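Local coordinates for protein octenoyl-coa reductase/carboxylase (Streptomyces sp., PDB 4A0S) that catalyses the NADPH-dependent reductive carboxylation of 2-octenoyl-CoA, providing an unusual extender unit for cinnabaramide polyketide biosynthesis, at residues 185-190 / 194-199; 236-241 / 262-267; 404-409 / 437-442; 410-413 / 417-420. One frame throughout, in Å; residues are numbered along the deposited sequence.

Interaction 1: 185-190 / 194-199; sequences LPKPAH and EEAAVS
K187 lays the apolar part of its chain against A196, and this is the main meeting of 185-190 with the short helix that follows it. With CG anti to the backbone N (chi1 172°), the chain runs across A196. K187 CG comes within 3.6 Å of A196 CB, with CD and CE of the same lysine at 4.1 Å. A bend at chi4, near -70°, then swings the ammonium group back to its own segment, where K187 NZ donates to P188 O at 3.0 Å from above the carbonyl plane. L191 O and G421 O receive bonds from the same nitrogen and W193 makes a cation-pi contact with it, which probably spreads the buried charge over three carbonyls and a ring. The example illustrates how a lysine can be apolar along its length and polar at its end. An alanine here would remove the methylenes packed on A196 and would probably leave the three carbonyl oxygens without their common donor. Next along the chain, P188 gives a looser contact, with CD 4.5 Å from A196 CB. At H190 the link becomes indirect: its O and E195 OE2 are both held by R428, the latter in a salt bridge. The loop 187-192 thus joins strand 184-186 to helix 193-197, with helix 365-376 touching L185 and P188, and strands 384-389 and 408-412 packed against E194 and V198.

Interaction 2: 236-241 / 262-267; sequences YAIQFV and RALGCD
I238 and L264 cross at about a right angle, the isoleucine reaching out from its helix and the leucine coming from the turn that follows the next one. Their outermost methyls meet, I238 CD1 lying 3.8 Å from L264 CD1. The other branch, I238 CG2, stands anti to the backbone N and uses that position to touch two residues at once: L264 O at 3.7 Å and C266 CB at 3.8 Å. One beta-branched side chain therefore fills the bend between L264 and C266. An alanine in place of I238 would lack both branches and would probably leave a gap in front of L264 and C266, with the leucine methyl freer to turn. Q239 adds a looser flank, its NE2 4.3 Å from L264 CD2, while the amide itself is bonded to V381 O and S235 O. The bend is set by G265, whose positive phi (84°) closes a Schellman motif at the end of helix 255-263, with G265 N bonded to R262 O at 2.7 Å. Beyond the pair, I226 of strand 223-226 packs on I238, and P248 and A250 of strand 247-252 on C266. Two successive helices linked through strand 247-252 of a parallel sheet, as in successive beta-alpha-beta units, are characteristic of the Rossmann fold that holds the NADP cofactor, which lies about 9 Å from the I238 side chain.

Interaction 3: 404-409 / 437-442; sequences RQVGKV and NPLRGL. With NAP (NADP nicotinamide-adenine-dinucleotide phosphate), chain F.
The edge of the NADP pyrophosphate site, V406 and G407, rests on two leucines of the C-terminal tail, L439 and L442. Just before them, Q405 turns the other way: its chain bends at chi2 (-69°) and NE2 donates to the cofactor phosphate, reaching O2A at 2.9 Å and, more weakly, O1A at 3.0 Å. One amide nitrogen thus serves two oxygens of the same phosphate, one of them weakly. On the tail side, V406 CG2 lies 3.7 Å from L442 CB. L439 CD1 presses up to G407 CA at 3.4 Å, taking the space where a CB would sit, and the positive phi of G407 likewise suits a glycine. A water bridges the two backbones, accepting from V406 N (3.2 Å) and donating to L442 O (2.8 Å). Two overlapping turns, type I from N437 to R440 and type II from L439 to L442, present the leucines, an instance of irregular chain backing a ligand-binding loop. Helix 255-263 covers V406, L439 and L442 through K257, A260 and A263; helix 393-401 packs on Q405 and V409, and strand 384-389 meets L439 through S385.

Interaction 4: 410-413 / 417-420; sequences AVLC and EQGL
E417 meets L412 through its backbone, while its own side chain sets off away from strand 408-412 into an exposed position. The peptide group between E417 and Q418 is what the leucine covers. L412 CD1 stands almost directly above E417 C at 3.8 Å, at the same distance from Q418 N, and CD2 lies over the same face, 4.2 Å from E417 O. The contact is therefore a branched alkyl end laid on a flat amide, a useful reminder that apolar side chains can pack on backbone as well as on one another. L412 reaches there with CG anti to its carbonyl carbon (chi1 -59°), and chi2 near 170° then sets both methyls on the E417-Q418 peptide. Next in line, Q418 adds the aliphatic start of its side chain: CG comes 4.1 Å from L412 CD1, and the chain then runs on extended. G419 follows at positive phi (87°), a backbone shape that favours glycine, and its N donates to E194 OE2, fixing the loop to the helix beyond. L420 packs on W193. The loop thus covers the end of strand 408-412, which lies between strands 64-73 (antiparallel) and 384-389 (parallel) in the mixed sheet. V387 of strand 384-389 and E194 of helix 193-197 both touch L412 and Q418.

In the fold
From the N terminus, interaction 1 closes the short connection between strand 184-186 and helix 193-197, with three residues between its segments. Interaction 2 opens after it and closes the longer loop joining two successive helices of the Rossmann domain; a probable hydrogen bond between the S199 and Y236 hydroxyls links the two contacts. Interaction 3 comes last to close and spans 27 residues, bringing the C-terminal tail beside the cofactor site; on the way P438 and L439 pack on L264 of interaction 2. Interaction 4 is nested inside that loop and shares strand 408-412 with it. Interaction 1 also touches both, E195 reaching N437 and E194 reaching G419, so the tail and the mixed sheet are joined around helix 193-197.

Interaction 1: 185-190 / 194-199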
# COMPACT_ATOMS: atom_id res chain seq x y z
N LEU A 185 -18.60 0.00 -20.36
CA LEU A 185 -17.29 0.07 -20.97
C LEU A 185 -17.44 -0.25 -22.45
O LEU A 185 -18.37 -0.97 -22.82
CB LEU A 185 -16.33 -0.91 -20.32
CG LEU A 185 -15.98 -0.61 -18.86
CD1 LEU A 185 -15.22 -1.79 -18.24
CD2 LEU A 185 -15.22 0.73 -18.77
N PRO A 186 -16.54 0.27 -23.29
CA PRO A 186 -16.61 -0.12 -24.69
C PRO A 186 -16.37 -1.61 -24.82
O PRO A 186 -15.43 -2.17 -24.22
CB PRO A 186 -15.49 0.67 -25.35
CG PRO A 186 -14.60 1.11 -24.27
CD PRO A 186 -15.45 1.24 -23.03
N LYS A 187 -17.24 -2.26 -25.56
CA LYS A 187 -17.08 -3.67 -25.86
C LYS A 187 -15.79 -3.87 -26.63
O LYS A 187 -15.51 -3.14 -27.57
CB LYS A 187 -18.26 -4.14 -26.70
CG LYS A 187 -18.11 -5.55 -27.23
CD LYS A 187 -19.17 -5.80 -28.27
CE LYS A 187 -18.77 -6.95 -29.20
NZ LYS A 187 -17.63 -6.57 -30.10
N PRO A 188 -14.98 -4.86 -26.21
CA PRO A 188 -13.79 -5.24 -26.97
C PRO A 188 -14.21 -5.55 -28.40
O PRO A 188 -15.02 -6.45 -28.63
CB PRO A 188 -13.33 -6.50 -26.26
CG PRO A 188 -13.75 -6.30 -24.87
CD PRO A 188 -15.10 -5.65 -24.97
N ALA A 189 -13.71 -4.77 -29.35
CA ALA A 189 -14.22 -4.80 -30.73
C ALA A 189 -14.04 -6.16 -31.46
O ALA A 189 -14.83 -6.51 -32.33
CB ALA A 189 -13.61 -3.66 -31.53
N HIS A 190 -13.02 -6.91 -31.09
CA HIS A 190 -12.68 -8.12 -31.80
C HIS A 190 -13.50 -9.31 -31.30
O HIS A 190 -13.31 -10.42 -31.77
CB HIS A 190 -11.21 -8.42 -31.58
CG HIS A 190 -10.88 -8.69 -30.15
ND1 HIS A 190 -10.74 -7.67 -29.22
CD2 HIS A 190 -10.71 -9.84 -29.47
CE1 HIS A 190 -10.46 -8.19 -28.04
NE2 HIS A 190 -10.43 -9.51 -28.16
N GLU A 194 -21.51 -12.61 -27.47
CA GLU A 194 -21.50 -13.61 -26.42
C GLU A 194 -20.11 -13.70 -25.76
O GLU A 194 -19.99 -13.86 -24.55
CB GLU A 194 -21.99 -14.97 -26.94
CG GLU A 194 -21.18 -15.52 -28.11
CD GLU A 194 -21.65 -15.02 -29.47
OE1 GLU A 194 -22.28 -13.94 -29.58
OE2 GLU A 194 -21.37 -15.73 -30.46
N GLU A 195 -19.06 -13.55 -26.56
CA GLU A 195 -17.69 -13.56 -26.01
C GLU A 195 -17.46 -12.37 -25.07
O GLU A 195 -16.87 -12.51 -23.99
CB GLU A 195 -16.69 -13.47 -27.14
CG GLU A 195 -16.44 -14.77 -27.87
CD GLU A 195 -15.78 -14.53 -29.21
OE1 GLU A 195 -15.40 -13.39 -29.48
OE2 GLU A 195 -15.64 -15.50 -29.98
N ALA A 196 -17.89 -11.20 -25.52
CA ALA A 196 -17.79 -9.96 -24.76
C ALA A 196 -18.61 -10.04 -23.45
O ALA A 196 -18.15 -9.62 -22.39
CB ALA A 196 -18.25 -8.79 -25.60
N ALA A 197 -19.80 -10.64 -23.55
CA ALA A 197 -20.75 -10.74 -22.44
C ALA A 197 -20.30 -11.62 -21.28
O ALA A 197 -20.70 -11.38 -20.14
CB ALA A 197 -22.08 -11.27 -22.96
N VAL A 198 -19.46 -12.62 -21.56
CA VAL A 198 -19.13 -13.62 -20.54
C VAL A 198 -18.17 -13.12 -19.46
O VAL A 198 -18.09 -13.68 -18.38
CB VAL A 198 -18.61 -14.96 -21.14
CG1 VAL A 198 -19.70 -15.68 -21.89
CG2 VAL A 198 -17.37 -14.74 -22.02
N SER A 199 -17.50 -12.02 -19.73
CA SER A 199 -16.35 -11.63 -18.94
C SER A 199 -16.53 -10.62 -17.82
O SER A 199 -15.90 -10.77 -16.78
CB SER A 199 -15.25 -11.15 -19.86
OG SER A 199 -14.82 -12.22 -20.66

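Interaction 2: 236-241 / 262-267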
# COMPACT_ATOMS: atom_id res chain seq x y z
N TYR A 236 -10.79 -16.94 -15.40
CA TYR A 236 -10.12 -15.65 -15.56
C TYR A 236 -8.96 -15.48 -14.62
O TYR A 236 -7.93 -14.92 -15.02
CB TYR A 236 -11.10 -14.50 -15.41
CG TYR A 236 -12.07 -14.49 -16.55
CD1 TYR A 236 -11.65 -14.20 -17.85
CD2 TYR A 236 -13.42 -14.79 -16.33
CE1 TYR A 236 -12.56 -14.21 -18.92
CE2 TYR A 236 -14.33 -14.80 -17.39
CZ TYR A 236 -13.89 -14.52 -18.67
OH TYR A 236 -14.78 -14.52 -19.71
N ALA A 237 -9.12 -15.96 -13.39
CA ALA A 237 -8.05 -15.93 -12.41
C ALA A 237 -6.81 -16.55 -13.03
O ALA A 237 -5.72 -15.97 -12.98
CB ALA A 237 -8.46 -16.68 -11.16
N ILE A 238 -6.98 -17.70 -13.66
CA ILE A 238 -5.86 -18.36 -14.35
C ILE A 238 -5.16 -17.42 -15.32
O ILE A 238 -3.94 -17.35 -15.36
CB ILE A 238 -6.33 -19.62 -15.11
CG1 ILE A 238 -6.62 -20.75 -14.13
CG2 ILE A 238 -5.28 -20.05 -16.17
CD1 ILE A 238 -7.56 -21.80 -14.68
N GLN A 239 -5.95 -16.69 -16.09
CA GLN A 239 -5.40 -15.84 -17.12
C GLN A 239 -4.68 -14.64 -16.54
O GLN A 239 -3.60 -14.27 -17.01
CB GLN A 239 -6.49 -15.39 -18.06
CG GLN A 239 -7.08 -16.54 -18.82
CD GLN A 239 -7.91 -16.03 -19.93
OE1 GLN A 239 -7.39 -15.45 -20.88
NE2 GLN A 239 -9.22 -16.15 -19.79
N PHE A 240 -5.26 -14.04 -15.51
CA PHE A 240 -4.61 -12.93 -14.84
C PHE A 240 -3.32 -13.38 -14.17
O PHE A 240 -2.32 -12.67 -14.22
CB PHE A 240 -5.53 -12.29 -13.82
CG PHE A 240 -6.71 -11.63 -14.43
CD1 PHE A 240 -6.56 -10.81 -15.55
CD2 PHE A 240 -7.97 -11.82 -13.91
CE1 PHE A 240 -7.68 -10.19 -16.14
CE2 PHE A 240 -9.08 -11.22 -14.49
CZ PHE A 240 -8.93 -10.39 -15.59
N VAL A 241 -3.33 -14.57 -13.59
CA VAL A 241 -2.13 -15.10 -12.95
C VAL A 241 -1.05 -15.29 -14.01
O VAL A 241 0.06 -14.76 -13.91
CB VAL A 241 -2.41 -16.39 -12.18
CG1 VAL A 241 -1.10 -16.96 -11.62
CG2 VAL A 241 -3.39 -16.11 -11.03
N ARG A 262 -6.29 -26.60 -18.28
CA ARG A 262 -5.09 -26.78 -19.09
C ARG A 262 -5.24 -26.02 -20.39
O ARG A 262 -4.29 -25.43 -20.88
CB ARG A 262 -4.80 -28.25 -19.34
CG ARG A 262 -4.41 -28.95 -18.10
CD ARG A 262 -3.93 -30.35 -18.38
NE ARG A 262 -3.36 -30.87 -17.16
CZ ARG A 262 -2.13 -30.62 -16.74
NH1 ARG A 262 -1.32 -29.86 -17.47
NH2 ARG A 262 -1.70 -31.12 -15.59
N ALA A 263 -6.47 -26.01 -20.92
CA ALA A 263 -6.76 -25.29 -22.16
C ALA A 263 -6.56 -23.78 -22.00
O ALA A 263 -6.33 -23.06 -22.98
CB ALA A 263 -8.18 -25.60 -22.64
N LEU A 264 -6.67 -23.31 -20.75
CA LEU A 264 -6.34 -21.93 -20.40
C LEU A 264 -4.85 -21.76 -20.08
O LEU A 264 -4.40 -20.68 -19.70
CB LEU A 264 -7.17 -21.50 -19.20
CG LEU A 264 -8.69 -21.54 -19.39
CD1 LEU A 264 -9.36 -21.40 -18.04
CD2 LEU A 264 -9.17 -20.45 -20.31
N GLY A 265 -4.07 -22.83 -20.23
CA GLY A 265 -2.64 -22.73 -20.01
C GLY A 265 -2.23 -22.84 -18.56
O GLY A 265 -1.07 -22.53 -18.20
N CYS A 266 -3.15 -23.28 -17.71
CA CYS A 266 -2.78 -23.68 -16.37
C CYS A 266 -2.31 -25.12 -16.39
O CYS A 266 -3.14 -26.04 -16.43
CB CYS A 266 -3.97 -23.57 -15.43
SG CYS A 266 -3.45 -23.76 -13.74
N ASP A 267 -1.00 -25.33 -16.39
CA ASP A 267 -0.49 -26.69 -16.50
C ASP A 267 -0.17 -27.32 -15.15
O ASP A 267 0.15 -28.51 -15.08
CB ASP A 267 0.72 -26.78 -17.43
CG ASP A 267 1.97 -26.26 -16.79
OD1 ASP A 267 1.98 -25.08 -16.40
OD2 ASP A 267 2.94 -27.05 -16.68

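Interaction 3: 404-409 / 437-442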
# COMPACT_ATOMS: atom_id res chain seq x y z
N ARG A 404 -22.12 -28.24 -14.62
CA ARG A 404 -21.88 -29.01 -15.83
C ARG A 404 -21.06 -28.23 -16.84
O ARG A 404 -20.71 -28.75 -17.90
CB ARG A 404 -23.20 -29.45 -16.45
CG ARG A 404 -23.91 -30.57 -15.69
CD ARG A 404 -25.25 -30.89 -16.33
NE ARG A 404 -25.10 -31.43 -17.68
CZ ARG A 404 -24.72 -32.67 -17.97
NH1 ARG A 404 -24.43 -33.51 -16.99
NH2 ARG A 404 -24.61 -33.07 -19.23
N GLN A 405 -20.77 -26.97 -16.51
CA GLN A 405 -19.99 -26.12 -17.37
C GLN A 405 -18.55 -25.94 -16.89
O GLN A 405 -18.24 -26.18 -15.74
CB GLN A 405 -20.65 -24.75 -17.44
CG GLN A 405 -20.15 -23.73 -16.44
CD GLN A 405 -20.52 -24.03 -14.99
OE1 GLN A 405 -21.15 -25.04 -14.67
NE2 GLN A 405 -20.14 -23.13 -14.10
N VAL A 406 -17.69 -25.54 -17.80
CA VAL A 406 -16.44 -24.94 -17.41
C VAL A 406 -16.50 -23.54 -18.00
O VAL A 406 -17.27 -23.28 -18.94
CB VAL A 406 -15.23 -25.74 -17.92
CG1 VAL A 406 -15.27 -27.13 -17.33
CG2 VAL A 406 -15.20 -25.79 -19.47
N GLY A 407 -15.71 -22.63 -17.43
CA GLY A 407 -15.69 -21.28 -17.91
C GLY A 407 -17.06 -20.65 -17.79
O GLY A 407 -17.72 -20.76 -16.75
N LYS A 408 -17.49 -20.01 -18.87
CA LYS A 408 -18.65 -19.18 -18.84
C LYS A 408 -19.66 -19.64 -19.87
O LYS A 408 -19.32 -19.93 -21.01
CB LYS A 408 -18.28 -17.73 -19.16
CG LYS A 408 -17.54 -16.97 -18.06
CD LYS A 408 -18.38 -16.70 -16.83
CE LYS A 408 -19.67 -16.00 -17.17
NZ LYS A 408 -20.42 -15.59 -15.96
N VAL A 409 -20.90 -19.67 -19.43
CA VAL A 409 -22.00 -19.95 -20.31
C VAL A 409 -22.61 -18.64 -20.73
O VAL A 409 -23.15 -17.91 -19.91
CB VAL A 409 -23.07 -20.82 -19.65
CG1 VAL A 409 -24.18 -21.10 -20.67
CG2 VAL A 409 -22.46 -22.12 -19.19
N ASN A 437 -11.20 -18.47 -27.83
CA ASN A 437 -12.17 -19.41 -27.27
C ASN A 437 -11.51 -20.69 -26.83
O ASN A 437 -11.83 -21.74 -27.38
CB ASN A 437 -13.26 -19.74 -28.29
CG ASN A 437 -14.15 -18.56 -28.57
OD1 ASN A 437 -15.13 -18.34 -27.86
ND2 ASN A 437 -13.82 -17.80 -29.60
N PRO A 438 -10.59 -20.60 -25.84
CA PRO A 438 -9.89 -21.78 -25.35
C PRO A 438 -10.85 -22.84 -24.85
O PRO A 438 -10.56 -24.04 -24.95
CB PRO A 438 -9.06 -21.23 -24.19
CG PRO A 438 -9.72 -19.95 -23.81
CD PRO A 438 -10.21 -19.39 -25.09
N LEU A 439 -11.99 -22.41 -24.33
CA LEU A 439 -12.95 -23.33 -23.74
C LEU A 439 -14.06 -23.78 -24.67
O LEU A 439 -15.00 -24.44 -24.22
CB LEU A 439 -13.53 -22.73 -22.46
CG LEU A 439 -12.52 -22.42 -21.35
CD1 LEU A 439 -13.24 -21.89 -20.15
CD2 LEU A 439 -11.65 -23.64 -20.98
N ARG A 440 -13.96 -23.46 -25.95
CA ARG A 440 -15.03 -23.78 -26.88
C ARG A 440 -15.35 -25.28 -26.79
O ARG A 440 -14.45 -26.12 -26.84
CB ARG A 440 -14.64 -23.44 -28.32
CG ARG A 440 -15.79 -23.59 -29.29
CD ARG A 440 -15.32 -23.89 -30.71
NE ARG A 440 -14.24 -23.00 -31.16
CZ ARG A 440 -14.33 -21.68 -31.30
NH1 ARG A 440 -15.45 -21.03 -30.99
NH2 ARG A 440 -13.29 -20.99 -31.74
N GLY A 441 -16.63 -25.59 -26.62
CA GLY A 441 -17.09 -26.98 -26.67
C GLY A 441 -16.79 -27.84 -25.45
O GLY A 441 -17.25 -28.98 -25.37
N LEU A 442 -16.04 -27.30 -24.49
CA LEU A 442 -15.68 -28.05 -23.29
C LEU A 442 -16.79 -28.01 -22.27
O LEU A 442 -17.50 -27.02 -22.17
CB LEU A 442 -14.41 -27.51 -22.65
CG LEU A 442 -13.13 -27.59 -23.49
CD1 LEU A 442 -11.94 -27.35 -22.59
CD2 LEU A 442 -13.02 -28.92 -24.22
PA NAP F . -18.82 -21.35 -11.53
O1A NAP F . -18.54 -20.88 -13.01
O2A NAP F . -19.91 -22.35 -11.33
O5B NAP F . -17.50 -21.95 -11.03
C5B NAP F . -17.44 -22.33 -9.66
C4B NAP F . -16.38 -23.41 -9.56
O4B NAP F . -16.31 -23.74 -8.16
C3B NAP F . -16.76 -24.71 -10.31
O3B NAP F . -15.83 -24.83 -11.36
C2B NAP F . -16.45 -25.83 -9.33
O2B NAP F . -15.09 -26.25 -9.42
C1B NAP F . -16.62 -25.19 -7.99
N9A NAP F . -18.06 -25.30 -7.62
C8A NAP F . -19.14 -25.28 -8.41
N7A NAP F . -20.26 -25.36 -7.67
C5A NAP F . -19.85 -25.43 -6.41
C6A NAP F . -20.53 -25.55 -5.22
N6A NAP F . -21.86 -25.58 -5.22
N1A NAP F . -19.83 -25.59 -4.10
C2A NAP F . -18.50 -25.52 -4.10
N3A NAP F . -17.81 -25.43 -5.22
C4A NAP F . -18.47 -25.38 -6.38
O3 NAP F . -19.12 -20.09 -10.59
PN NAP F . -18.20 -18.77 -10.55
O1N NAP F . -18.91 -17.84 -11.59
O2N NAP F . -16.72 -19.04 -10.72
O5D NAP F . -18.58 -18.29 -9.08
C5D NAP F . -18.04 -19.08 -8.02
C4D NAP F . -18.50 -18.42 -6.76
O4D NAP F . -18.00 -17.03 -6.81
C3D NAP F . -20.03 -18.30 -6.66
O3D NAP F . -20.29 -18.55 -5.27
C2D NAP F . -20.31 -16.85 -7.03
O2D NAP F . -21.52 -16.37 -6.40
C1D NAP F . -19.12 -16.21 -6.35
N1N NAP F . -18.81 -15.02 -7.10
C2N NAP F . -18.64 -13.86 -6.37
C3N NAP F . -18.35 -12.74 -7.10
C7N NAP F . -18.17 -11.49 -6.32
O7N NAP F . -18.18 -11.49 -5.09
N7N NAP F . -18.07 -10.44 -7.09
C4N NAP F . -18.22 -12.75 -8.49
C5N NAP F . -18.38 -13.91 -9.23
C6N NAP F . -18.67 -15.06 -8.52
P2B NAP F . -14.77 -27.68 -8.74
O1X NAP F . -13.35 -27.92 -9.50
O2X NAP F . -14.55 -27.52 -7.15
O3X NAP F . -15.95 -28.51 -9.20
O HOH W 1 -19.25 -25.59 -20.54

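Interaction 4: 410-413 / 417-420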
# COMPACT_ATOMS: atom_id res chain seq x y z
N ALA A 410 -22.51 -18.34 -22.01
CA ALA A 410 -23.07 -17.13 -22.54
C ALA A 410 -24.53 -17.37 -22.82
O ALA A 410 -24.96 -18.50 -23.06
CB ALA A 410 -22.35 -16.75 -23.82
N VAL A 411 -25.29 -16.29 -22.80
CA VAL A 411 -26.67 -16.33 -23.23
C VAL A 411 -26.83 -15.23 -24.26
O VAL A 411 -26.57 -14.06 -23.99
CB VAL A 411 -27.66 -16.13 -22.04
CG1 VAL A 411 -29.10 -16.06 -22.51
CG2 VAL A 411 -27.51 -17.26 -21.01
N LEU A 412 -27.23 -15.62 -25.47
CA LEU A 412 -27.62 -14.65 -26.45
C LEU A 412 -28.94 -14.08 -25.97
O LEU A 412 -29.78 -14.80 -25.44
CB LEU A 412 -27.81 -15.28 -27.83
CG LEU A 412 -26.60 -15.99 -28.43
CD1 LEU A 412 -26.99 -16.80 -29.68
CD2 LEU A 412 -25.45 -15.01 -28.69
N CYS A 413 -29.10 -12.77 -26.11
CA CYS A 413 -30.33 -12.16 -25.70
C CYS A 413 -30.99 -11.67 -26.95
O CYS A 413 -31.75 -12.41 -27.58
CB CYS A 413 -30.05 -11.04 -24.70
SG CYS A 413 -29.33 -11.74 -23.21
N GLU A 417 -28.12 -14.86 -33.38
CA GLU A 417 -27.26 -16.00 -33.66
C GLU A 417 -25.88 -15.73 -33.12
O GLU A 417 -25.53 -14.57 -32.85
CB GLU A 417 -27.22 -16.28 -35.18
CG GLU A 417 -26.56 -15.16 -35.99
CD GLU A 417 -27.19 -14.97 -37.37
OE1 GLU A 417 -27.77 -15.92 -37.91
OE2 GLU A 417 -27.12 -13.84 -37.90
N GLN A 418 -25.09 -16.78 -32.97
CA GLN A 418 -23.72 -16.66 -32.53
C GLN A 418 -22.84 -15.98 -33.56
O GLN A 418 -23.19 -15.93 -34.74
CB GLN A 418 -23.16 -18.05 -32.28
CG GLN A 418 -23.53 -18.64 -30.95
CD GLN A 418 -22.61 -19.79 -30.63
OE1 GLN A 418 -21.44 -19.60 -30.30
NE2 GLN A 418 -23.13 -21.00 -30.76
N GLY A 419 -21.71 -15.45 -33.10
CA GLY A 419 -20.66 -14.96 -33.96
C GLY A 419 -20.80 -13.52 -34.39
O GLY A 419 -19.97 -13.03 -35.16
N LEU A 420 -21.85 -12.84 -33.93
CA LEU A 420 -22.11 -11.48 -34.36
C LEU A 420 -21.38 -10.48 -33.47
O LEU A 420 -20.97 -10.81 -32.36
CB LEU A 420 -23.60 -11.18 -34.31
CG LEU A 420 -24.47 -12.11 -35.15
CD1 LEU A 420 -25.94 -11.85 -34.87
CD2 LEU A 420 -24.15 -11.92 -36.63